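Local structure of capsid Protein (Unidentified, 4DMI) at the interface of chains A and B. The protein forms the pentameric building unit of a phage capsid and probably assembles with further copies into the shell that encloses the viral genome. Sequence-based numbering; all coordinates share one arbitrary frame. Chains: chain A/B, Capsid Protein.

The interface of chains A and B. Residues chain A 61, 63, 66, 68, 162; chain B 113-115, 138.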
# COMPACT_ATOMS: atom_id res chain seq x y z
N PHE A 61 13.49 2.80 6.60
CA PHE A 61 14.25 2.64 7.83
C PHE A 61 15.74 2.50 7.55
O PHE A 61 16.15 1.84 6.59
CB PHE A 61 13.76 1.42 8.60
CG PHE A 61 12.38 1.59 9.17
CD1 PHE A 61 12.19 2.24 10.38
CD2 PHE A 61 11.26 1.11 8.49
CE1 PHE A 61 10.92 2.41 10.92
CE2 PHE A 61 9.99 1.27 9.02
CZ PHE A 61 9.82 1.94 10.23
N LEU A 63 19.76 2.06 9.74
CA LEU A 63 20.39 1.74 11.01
C LEU A 63 20.38 2.97 11.92
O LEU A 63 20.11 2.88 13.12
CB LEU A 63 21.83 1.27 10.78
CG LEU A 63 22.59 0.90 12.04
CD1 LEU A 63 21.90 -0.25 12.76
CD2 LEU A 63 24.01 0.52 11.69
N THR A 66 16.36 4.28 12.94
CA THR A 66 15.39 3.34 13.49
C THR A 66 15.30 3.39 15.02
O THR A 66 16.30 3.24 15.73
CB THR A 66 15.66 1.89 13.02
OG1 THR A 66 15.46 1.80 11.60
CG2 THR A 66 14.72 0.90 13.70
N ASP A 68 14.21 1.24 17.60
CA ASP A 68 13.82 -0.14 17.88
C ASP A 68 13.33 -0.29 19.30
O ASP A 68 13.89 0.31 20.23
CB ASP A 68 14.98 -1.10 17.59
CG ASP A 68 16.26 -0.73 18.33
OD1 ASP A 68 16.70 0.45 18.29
OD2 ASP A 68 16.85 -1.63 18.97
N ILE A 162 9.37 -1.20 15.48
CA ILE A 162 10.27 -0.13 15.08
C ILE A 162 9.48 1.14 14.75
O ILE A 162 8.30 1.09 14.36
CB ILE A 162 11.11 -0.52 13.83
CG1 ILE A 162 10.21 -0.90 12.66
CG2 ILE A 162 12.08 -1.66 14.16
CD1 ILE A 162 11.00 -1.39 11.41
N LYS B 113 20.23 -3.38 15.00
CA LYS B 113 18.82 -3.16 15.33
C LYS B 113 17.94 -4.20 14.67
O LYS B 113 18.06 -4.46 13.47
CB LYS B 113 18.37 -1.75 14.94
CG LYS B 113 19.10 -0.68 15.72
CD LYS B 113 18.65 0.72 15.33
CE LYS B 113 19.38 1.77 16.17
NZ LYS B 113 19.06 3.16 15.71
N ILE B 114 17.03 -4.78 15.45
CA ILE B 114 16.08 -5.75 14.93
C ILE B 114 14.90 -5.05 14.28
O ILE B 114 14.27 -4.18 14.89
CB ILE B 114 15.60 -6.69 16.05
CG1 ILE B 114 16.77 -7.57 16.52
CG2 ILE B 114 14.40 -7.53 15.61
CD1 ILE B 114 16.55 -8.20 17.89
N LEU B 115 14.62 -5.41 13.02
CA LEU B 115 13.52 -4.81 12.27
C LEU B 115 12.26 -5.69 12.25
O LEU B 115 11.16 -5.21 11.99
CB LEU B 115 13.96 -4.50 10.84
CG LEU B 115 15.19 -3.61 10.66
CD1 LEU B 115 15.44 -3.33 9.18
CD2 LEU B 115 15.05 -2.30 11.45
N LEU B 138 9.20 -4.54 4.64
CA LEU B 138 10.04 -3.41 5.00
C LEU B 138 10.70 -2.74 3.81
O LEU B 138 11.03 -3.38 2.81
CB LEU B 138 11.16 -3.91 5.91
CG LEU B 138 10.77 -4.46 7.28
CD1 LEU B 138 11.87 -5.36 7.79
CD2 LEU B 138 10.54 -3.32 8.24
O HOH W 1 16.97 -4.23 18.26
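Between neighbouring subunits of the pentameric capsid protein, this patch sets strand 112-114 and the following loop of chain B, and B:Leu138 of strand 133-142 beside them, against strands 67-72 and 158-167 of chain A and the loop leading into strand 67-72; it illustrates how a lysine can pin a subunit boundary through main-chain carbonyls. The polar grip belongs to B:Lys113, whose chain is fully extended beyond CG and carries the amino tip into the loop of chain A. There B:Lys113 NZ donates to A:Leu63 O at 2.8 Å, nearly along the C=O axis (166°). A second bond, B:Lys113 NZ to A:Thr66 O, also 2.8 Å, arrives in the carbonyl plane on a lone pair. Two carbonyl dipoles thus share one amino group, which fixes its position and would probably favour its charged form.

The carboxylate of A:Asp68 crosses the lysine chain at about a right angle, touching methylenes instead of the tip: A:Asp68 OD1 lies 3.6 Å from B:Lys113 CD. Its charge, with A:Asp68 OD1 4.4 Å from B:Lys113 NZ, may still help to hold the lysine electrostatically. The other oxygen, A:Asp68 OD2, meets a water at 2.7 Å, and this water also bonds the backbone N of B:Ile114, almost straight at the hydrogen (176°).

Apolar packing centres on A:Ile162. Its CG1 takes the crowded position between backbone N and carbonyl carbon (chi1 57°), sending A:Ile162 CD1 3.7 Å from B:Leu138 CD2, where the two chains cross obliquely. The same methyl sits over the centre of the A:Phe61 ring, which backs it from within chain A and also lies at the edge of the contact with B:Leu138. The CG2 branch rests against the B:Ile114 carbonyl and the start of B:Leu115, whose CD2 also reaches A:Thr66 CG2.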